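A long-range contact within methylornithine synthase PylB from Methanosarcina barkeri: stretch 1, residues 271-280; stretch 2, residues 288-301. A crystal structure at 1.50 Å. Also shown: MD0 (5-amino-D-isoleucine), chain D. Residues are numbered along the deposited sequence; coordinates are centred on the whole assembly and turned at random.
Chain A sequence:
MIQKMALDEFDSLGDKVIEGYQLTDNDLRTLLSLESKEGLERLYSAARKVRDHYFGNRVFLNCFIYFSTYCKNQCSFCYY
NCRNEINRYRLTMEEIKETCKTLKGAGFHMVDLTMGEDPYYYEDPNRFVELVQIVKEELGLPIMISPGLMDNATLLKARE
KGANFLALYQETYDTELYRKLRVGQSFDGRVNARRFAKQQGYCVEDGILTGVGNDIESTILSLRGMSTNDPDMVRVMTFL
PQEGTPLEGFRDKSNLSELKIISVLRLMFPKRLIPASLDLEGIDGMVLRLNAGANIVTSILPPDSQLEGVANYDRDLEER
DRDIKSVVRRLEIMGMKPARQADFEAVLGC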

ATOM      1  N   LYS A 271      10.758   3.274 -12.180  1.00 18.31           N
ATOM      2  CA  LYS A 271      11.368   4.263 -11.278  1.00 20.76           C
ATOM      3  C   LYS A 271      10.516   4.507 -10.045  1.00 20.08           C
ATOM      4  O   LYS A 271      10.853   5.428  -9.264  1.00 23.63           O
ATOM      5  N   ARG A 272       9.389   3.768  -9.894  1.00 18.29           N
ATOM      6  CA  ARG A 272       8.405   4.163  -8.831  1.00 17.12           C
ATOM      7  C   ARG A 272       8.596   3.313  -7.571  1.00 16.22           C
ATOM      8  O   ARG A 272       9.350   2.359  -7.525  1.00 16.77           O
ATOM      9  N   LEU A 273       7.938   3.715  -6.488  1.00 16.87           N
ATOM     10  CA  LEU A 273       7.883   2.946  -5.281  1.00 14.97           C
ATOM     11  C   LEU A 273       6.870   1.834  -5.425  1.00 13.54           C
ATOM     12  O   LEU A 273       5.760   2.084  -5.955  1.00 14.53           O
ATOM     13  N   ILE A 274       7.207   0.620  -4.985  1.00 13.32           N
ATOM     14  CA  ILE A 274       6.286  -0.527  -5.016  1.00 13.03           C
ATOM     15  C   ILE A 274       6.468  -1.247  -3.719  1.00 13.77           C
ATOM     16  O   ILE A 274       7.609  -1.677  -3.404  1.00 15.30           O
ATOM     17  N   PRO A 275       5.410  -1.394  -2.901  1.00 13.01           N
ATOM     18  CA  PRO A 275       5.532  -1.948  -1.549  1.00 14.65           C
ATOM     19  C   PRO A 275       5.619  -3.407  -1.454  1.00 15.43           C
ATOM     20  O   PRO A 275       4.957  -4.164  -2.263  1.00 17.58           O
ATOM     21  N   ALA A 276       6.381  -3.872  -0.464  1.00 14.46           N
ATOM     22  CA  ALA A 276       6.319  -5.230   0.020  1.00 14.20           C
ATOM     23  C   ALA A 276       5.588  -5.098   1.394  1.00 15.06           C
ATOM     24  O   ALA A 276       6.203  -4.674   2.398  1.00 16.46           O
ATOM     25  N   SER A 277       4.305  -5.434   1.439  1.00 14.54           N
ATOM     26  CA  SER A 277       3.496  -5.327   2.664  1.00 13.15           C
ATOM     27  C   SER A 277       3.639  -6.525   3.588  1.00 15.05           C
ATOM     28  O   SER A 277       3.497  -7.671   3.150  1.00 20.12           O
ATOM     29  N   LEU A 278       3.884  -6.266   4.870  1.00 13.52           N
ATOM     30  CA  LEU A 278       3.943  -7.361   5.874  1.00 14.80           C
ATOM     31  C   LEU A 278       2.514  -7.874   6.202  1.00 15.88           C
ATOM     32  O   LEU A 278       2.353  -8.898   6.842  1.00 17.70           O
ATOM     33  N   ASP A 279       1.480  -7.116   5.781  1.00 15.86           N
ATOM     34  CA  ASP A 279       0.118  -7.443   6.210  1.00 15.19           C
ATOM     35  C   ASP A 279      -0.433  -8.747   5.572  1.00 15.92           C
ATOM     36  O   ASP A 279      -1.403  -9.329   6.082  1.00 16.47           O
ATOM     37  N   LEU A 280       0.211  -9.186   4.495  1.00 17.97           N
ATOM     38  CA  LEU A 280      -0.329 -10.315   3.733  1.00 18.69           C
ATOM     39  C   LEU A 280       0.304 -11.680   4.093  1.00 18.59           C
ATOM     40  O   LEU A 280      -0.396 -12.703   4.134  1.00 22.62           O
ATOM     41  N   LEU A 288       9.839 -12.512  -0.347  1.00 19.58           N
ATOM     42  CA  LEU A 288       9.369 -12.925  -1.666  1.00 19.03           C
ATOM     43  C   LEU A 288       9.010 -11.682  -2.500  1.00 19.89           C
ATOM     44  O   LEU A 288       9.245 -11.579  -3.729  1.00 22.81           O
ATOM     45  N   ARG A 289       8.405 -10.723  -1.801  1.00 17.42           N
ATOM     46  CA  ARG A 289       7.913  -9.477  -2.517  1.00 16.85           C
ATOM     47  C   ARG A 289       9.066  -8.592  -2.898  1.00 17.03           C
ATOM     48  O   ARG A 289       9.095  -8.054  -4.036  1.00 16.96           O
ATOM     49  N   LEU A 290      10.054  -8.395  -2.017  1.00 16.76           N
ATOM     50  CA  LEU A 290      11.289  -7.704  -2.440  1.00 17.90           C
ATOM     51  C   LEU A 290      12.015  -8.422  -3.580  1.00 19.54           C
ATOM     52  O   LEU A 290      12.472  -7.755  -4.564  1.00 22.01           O
ATOM     53  N   ASN A 291      12.053  -9.776  -3.533  1.00 17.85           N
ATOM     54  CA  ASN A 291      12.687 -10.499  -4.642  1.00 20.16           C
ATOM     55  C   ASN A 291      11.861 -10.526  -5.896  1.00 18.18           C
ATOM     56  O   ASN A 291      12.354 -10.956  -6.928  1.00 22.77           O
ATOM     57  N   ALA A 292      10.635 -10.028  -5.866  1.00 17.51           N
ATOM     58  CA  ALA A 292       9.829  -9.852  -7.103  1.00 17.05           C
ATOM     59  C   ALA A 292       9.930  -8.384  -7.618  1.00 18.70           C
ATOM     60  O   ALA A 292       9.368  -8.077  -8.678  1.00 20.08           O
ATOM     61  N   GLY A 293      10.663  -7.515  -6.912  1.00 17.86           N
ATOM     62  CA  GLY A 293      10.870  -6.138  -7.419  1.00 19.50           C
ATOM     63  C   GLY A 293      10.367  -5.008  -6.548  1.00 16.15           C
ATOM     64  O   GLY A 293      10.484  -3.871  -6.917  1.00 17.98           O
ATOM     65  N   ALA A 294       9.839  -5.321  -5.387  1.00 14.72           N
ATOM     66  CA  ALA A 294       9.410  -4.228  -4.497  1.00 14.44           C
ATOM     67  C   ALA A 294      10.637  -3.491  -3.917  1.00 15.12           C
ATOM     68  O   ALA A 294      11.741  -4.019  -3.857  1.00 16.44           O
ATOM     69  N   ASN A 295      10.405  -2.257  -3.460  1.00 14.86           N
ATOM     70  CA  ASN A 295      11.529  -1.437  -2.894  1.00 14.44           C
ATOM     71  C   ASN A 295      11.201  -0.701  -1.586  1.00 13.96           C
ATOM     72  O   ASN A 295      11.983   0.078  -1.138  1.00 15.66           O
ATOM     73  N   ILE A 296       9.983  -0.866  -1.083  1.00 13.97           N
ATOM     74  CA  ILE A 296       9.587  -0.244   0.191  1.00 13.60           C
ATOM     75  C   ILE A 296       8.821  -1.265   1.001  1.00 14.46           C
ATOM     76  O   ILE A 296       7.927  -1.950   0.480  1.00 17.82           O
ATOM     77  N   VAL A 297       9.095  -1.355   2.268  1.00 12.46           N
ATOM     78  CA  VAL A 297       8.447  -2.346   3.139  1.00 12.37           C
ATOM     79  C   VAL A 297       7.388  -1.543   3.961  1.00 12.57           C
ATOM     80  O   VAL A 297       7.693  -0.462   4.462  1.00 13.68           O
ATOM     81  N   THR A 298       6.137  -2.056   3.915  1.00 12.40           N
ATOM     82  CA  THR A 298       5.040  -1.360   4.566  1.00 12.93           C
ATOM     83  C   THR A 298       4.333  -2.310   5.526  1.00 12.75           C
ATOM     84  O   THR A 298       4.611  -3.509   5.583  1.00 13.17           O
ATOM     85  N   SER A 299       3.445  -1.706   6.309  1.00 12.93           N
ATOM     86  CA  SER A 299       2.688  -2.462   7.326  1.00 13.30           C
ATOM     87  C   SER A 299       3.613  -2.914   8.463  1.00 13.61           C
ATOM     88  O   SER A 299       3.379  -3.918   9.147  1.00 14.48           O
ATOM     89  N   ILE A 300       4.688  -2.133   8.666  1.00 13.00           N
ATOM     90  CA  ILE A 300       5.574  -2.316   9.822  1.00 13.55           C
ATOM     91  C   ILE A 300       4.862  -1.613  10.973  1.00 15.40           C
ATOM     92  O   ILE A 300       4.450  -0.475  10.858  1.00 16.15           O
ATOM     93  N   LEU A 301       4.725  -2.268  12.109  1.00 15.17           N
ATOM     94  CA  LEU A 301       4.052  -1.614  13.223  1.00 15.93           C
ATOM     95  C   LEU A 301       5.022  -0.978  14.176  1.00 20.55           C
ATOM     96  O   LEU A 301       6.190  -1.409  14.287  1.00 24.62           O
TER

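Parallel pairing of strand 275-277 with strand 296-300 in PylB, and the side chains that pack around it. The backbone ladder satisfies alternate donors and acceptors: Ala276 N gives its hydrogen to Ile296 O (2.6 Å), Ala276 O accepts from Thr298 N (3.0 Å), and Leu278 N donates to Thr298 O (2.9 Å), all close to linear. Two CA-H...O contacts reinforce it, Pro275 CA to Ile296 O at 3.1 Å and Val297 CA to Ala276 O at 3.3 Å. The bonds around the Pro275-Ile296 bridge are made by Ile274 O and Ala276 N, so proline's lack of an amide hydrogen costs this pairing nothing.

Just before the strands, Asn295 extends the ladder with its side chain. Its CA-to-CB bond points sideways, but the p rotamer (chi1 67°) brings the amide back to stretch 1, where OD1 accepts from Ile274 N (2.9 Å, 167°) while ND2 makes a weak bond to Arg272 O (3.4 Å, 134°). Ile274 O is used twice, by Asn295 N at 2.9 Å and, weakly, by Ile296 N at 3.4 Å. The m rotamer of Leu273 sets CD2 3.9 Å from Asn295 ND2, and its CB lies 4.3 Å from Ile296 CG2.

The side chains of Pro275, Ser277, Ile296 and Thr298 share one face of the sheet. There Pro275 CB meets Thr298 CG2 at 3.6 Å and Ile296 CG2 at 4.1 Å; Ile296 is t at both chi angles. On the other face, Ala276 is the most extensively covered residue of the contact: its CB lies 3.6 Å from Arg289 CB, 3.8 Å from Ala294 CB and 4.1 Å from Leu290 CG, so the methyl packs against Arg289 and Leu290 of the helix and against Ala294 beyond it. That helix closes in a Schellman motif, with Gly293 N bonded to Leu290 O (3.0 Å) and Ala294 N to Arg289 O (3.1 Å); the positive phi of Gly293 would jam a CB against the preceding carbonyl oxygen. Leu278, m then t, points toward stretch 2 and places CD2 3.8 Å from Val297 CG1 and CD1 4.1 Å from Ile300 CG1.

Arg289 also points in, and its NH2 comes within 3.6 Å of Leu280 CB; its guanidinium nitrogens find their hydrogen-bond partners outside the two stretches.

At the C-terminal end of the pairing, polar side chains from both stretches hold 5-amino-D-isoleucine. Ser277 OG (chi1 t) donates to MD0 OXT at 2.6 Å and, as an N-cap, accepts from Asp279 N at 3.0 Å, so the hydroxyl serves in both roles. Thr298 OG1, in the p rotamer, donates to the other carboxylate oxygen, MD0 O, at 2.8 Å. The ligand amine MD0 N donates to Ser299 OG (2.8 Å) and weakly to Asp279 OD2 (3.1 Å). Carboxylate and amine are thus each bound by one residue from either stretch. Ser299 OG and both Asp279 oxygens have further partners elsewhere in the structure.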

ATOM      1  CB  LYS A 271      11.529   5.583 -12.028  1.00 22.79           C
ATOM      2  CG  LYS A 271      12.549   5.458 -13.176  1.00 26.44           C
ATOM      3  CD  LYS A 271      12.656   6.751 -14.024  1.00 31.98           C
ATOM      4  CE  LYS A 271      13.531   6.569 -15.257  1.00 37.97           C
ATOM      5  NZ  LYS A 271      13.921   7.879 -15.865  1.00 58.06           N
ATOM      6  CB  ARG A 272       6.972   4.081  -9.382  1.00 18.71           C
ATOM      7  CG  ARG A 272       6.797   4.986 -10.648  1.00 21.80           C
ATOM      8  CD  ARG A 272       6.995   6.443 -10.257  1.00 28.70           C
ATOM      9  NE  ARG A 272       6.593   7.368 -11.288  1.00 40.33           N
ATOM     10  CZ  ARG A 272       6.452   8.680 -11.107  1.00 47.39           C
ATOM     11  NH1 ARG A 272       6.690   9.226  -9.926  1.00 44.83           N
ATOM     12  NH2 ARG A 272       6.070   9.439 -12.121  1.00 57.56           N
ATOM     13  CB  LEU A 273       7.443   3.860  -4.119  1.00 16.69           C
ATOM     14  CG  LEU A 273       8.475   4.961  -3.794  1.00 18.92           C
ATOM     15  CD1 LEU A 273       7.842   5.910  -2.777  1.00 21.96           C
ATOM     16  CD2 LEU A 273       9.712   4.349  -3.260  1.00 28.13           C
ATOM     17  CB  ILE A 274       6.603  -1.514  -6.166  1.00 14.77           C
ATOM     18  CG1 ILE A 274       6.590  -0.741  -7.480  1.00 16.41           C
ATOM     19  CG2 ILE A 274       5.646  -2.720  -6.136  1.00 17.16           C
ATOM     20  CD1 ILE A 274       6.970  -1.581  -8.752  1.00 17.99           C
ATOM     21  CB  PRO A 275       4.302  -1.411  -0.833  1.00 15.67           C
ATOM     22  CG  PRO A 275       3.301  -1.165  -1.843  1.00 18.48           C
ATOM     23  CD  PRO A 275       4.069  -0.829  -3.130  1.00 14.51           C
ATOM     24  CB  ALA A 276       7.741  -5.757   0.190  1.00 17.14           C
ATOM     25  CB  SER A 277       1.998  -5.182   2.299  1.00 16.20           C
ATOM     26  OG  SER A 277       1.207  -5.188   3.504  1.00 15.33           O
ATOM     27  CB  LEU A 278       4.514  -6.816   7.160  1.00 16.47           C
ATOM     28  CG  LEU A 278       5.955  -6.287   7.162  1.00 17.97           C
ATOM     29  CD1 LEU A 278       6.484  -6.091   8.585  1.00 20.71           C
ATOM     30  CD2 LEU A 278       6.908  -7.140   6.381  1.00 18.58           C
ATOM     31  CB  ASP A 279      -0.798  -6.265   5.780  1.00 16.97           C
ATOM     32  CG  ASP A 279      -2.021  -6.072   6.647  1.00 18.54           C
ATOM     33  OD1 ASP A 279      -2.103  -6.524   7.810  1.00 17.01           O
ATOM     34  OD2 ASP A 279      -2.902  -5.307   6.137  1.00 21.41           O
ATOM     35  CB  LEU A 280      -0.054 -10.074   2.249  1.00 21.54           C
ATOM     36  CG  LEU A 280      -0.678  -8.674   1.946  1.00 27.78           C
ATOM     37  CD1 LEU A 280       0.004  -7.952   0.838  1.00 28.97           C
ATOM     38  CD2 LEU A 280      -2.213  -8.769   1.950  1.00 23.40           C
ATOM     39  CB  LEU A 288       8.128 -13.796  -1.500  1.00 20.40           C
ATOM     40  CG  LEU A 288       8.383 -15.204  -0.907  1.00 25.14           C
ATOM     41  CD1 LEU A 288       7.094 -15.947  -0.581  1.00 31.61           C
ATOM     42  CD2 LEU A 288       9.221 -16.000  -1.886  1.00 32.60           C
ATOM     43  CB  ARG A 289       6.905  -8.722  -1.625  1.00 17.79           C
ATOM     44  CG  ARG A 289       5.558  -9.477  -1.516  1.00 18.69           C
ATOM     45  CD  ARG A 289       4.787  -9.185  -0.220  1.00 20.17           C
ATOM     46  NE  ARG A 289       3.458  -9.810  -0.359  1.00 20.21           N
ATOM     47  CZ  ARG A 289       3.191 -11.131  -0.202  1.00 21.78           C
ATOM     48  NH1 ARG A 289       4.163 -12.016   0.096  1.00 22.73           N
ATOM     49  NH2 ARG A 289       1.944 -11.569  -0.414  1.00 26.01           N
ATOM     50  CB  LEU A 290      12.294  -7.520  -1.276  1.00 18.97           C
ATOM     51  CG  LEU A 290      11.726  -6.607  -0.143  1.00 17.59           C
ATOM     52  CD1 LEU A 290      12.608  -6.797   1.108  1.00 20.96           C
ATOM     53  CD2 LEU A 290      11.710  -5.116  -0.595  1.00 18.97           C
ATOM     54  CB  ASN A 291      13.007 -11.912  -4.169  1.00 23.56           C
ATOM     55  CG  ASN A 291      14.195 -11.930  -3.238  1.00 24.21           C
ATOM     56  OD1 ASN A 291      15.077 -11.021  -3.295  1.00 25.45           O
ATOM     57  ND2 ASN A 291      14.271 -12.952  -2.396  1.00 27.83           N
ATOM     58  CB  ALA A 292       8.358 -10.153  -6.825  1.00 18.21           C
ATOM     59  CB  ALA A 294       8.565  -4.778  -3.345  1.00 16.10           C
ATOM     60  CB  ASN A 295      12.142  -0.517  -3.974  1.00 16.66           C
ATOM     61  CG  ASN A 295      11.174   0.580  -4.435  1.00 17.76           C
ATOM     62  OD1 ASN A 295      10.022   0.519  -4.225  1.00 17.48           O
ATOM     63  ND2 ASN A 295      11.662   1.536  -5.129  1.00 24.46           N
ATOM     64  CB  ILE A 296       8.804   1.106  -0.036  1.00 13.92           C
ATOM     65  CG1 ILE A 296       8.314   1.695   1.300  1.00 15.41           C
ATOM     66  CG2 ILE A 296       7.604   0.939  -0.999  1.00 17.41           C
ATOM     67  CD1 ILE A 296       7.909   3.176   1.079  1.00 18.45           C
ATOM     68  CB  VAL A 297       9.401  -3.031   4.098  1.00 14.42           C
ATOM     69  CG1 VAL A 297       8.691  -4.056   4.983  1.00 14.73           C
ATOM     70  CG2 VAL A 297      10.520  -3.757   3.336  1.00 16.09           C
ATOM     71  CB  THR A 298       4.020  -0.833   3.527  1.00 12.83           C
ATOM     72  OG1 THR A 298       3.293  -1.936   2.938  1.00 15.46           O
ATOM     73  CG2 THR A 298       4.704   0.028   2.425  1.00 13.94           C
ATOM     74  CB  SER A 299       1.869  -3.636   6.787  1.00 15.47           C
ATOM     75  OG  SER A 299       0.589  -3.692   7.538  1.00 16.12           O
ATOM     76  CB  ILE A 300       6.941  -1.656   9.567  1.00 13.34           C
ATOM     77  CG1 ILE A 300       7.542  -2.193   8.245  1.00 14.84           C
ATOM     78  CG2 ILE A 300       7.817  -1.926  10.787  1.00 14.99           C
ATOM     79  CD1 ILE A 300       8.873  -1.505   7.923  1.00 15.67           C
ATOM     80  CB  LEU A 301       3.238  -2.648  13.999  1.00 17.63           C
ATOM     81  CG  LEU A 301       2.100  -3.264  13.153  1.00 20.41           C
ATOM     82  CD1 LEU A 301       1.314  -4.341  13.909  1.00 26.70           C
ATOM     83  CD2 LEU A 301       1.068  -2.253  12.660  1.00 27.41           C
TER
HETATM   84  C   MD0 D 993      -0.118  -1.869   4.220  1.00 18.66           C
HETATM   85  N   MD0 D 993      -1.483  -2.514   6.121  1.00 18.47           N
HETATM   86  O   MD0 D 993       0.754  -1.085   3.793  1.00 18.89           O
HETATM   87  CA  MD0 D 993      -1.064  -1.400   5.278  1.00 15.61           C
HETATM   88  CB  MD0 D 993      -2.308  -0.719   4.632  1.00 15.20           C
HETATM   89  CD  MD0 D 993      -2.943   1.596   3.669  1.00 16.16           C
HETATM   90  NE  MD0 D 993      -2.385   2.782   3.032  1.00 17.91           N
HETATM   91  CG  MD0 D 993      -1.833   0.578   3.914  1.00 15.00           C
HETATM   92  CG2 MD0 D 993      -3.076  -1.619   3.630  1.00 17.28           C
HETATM   93  OXT MD0 D 993      -0.242  -3.030   3.811  1.00 20.00           O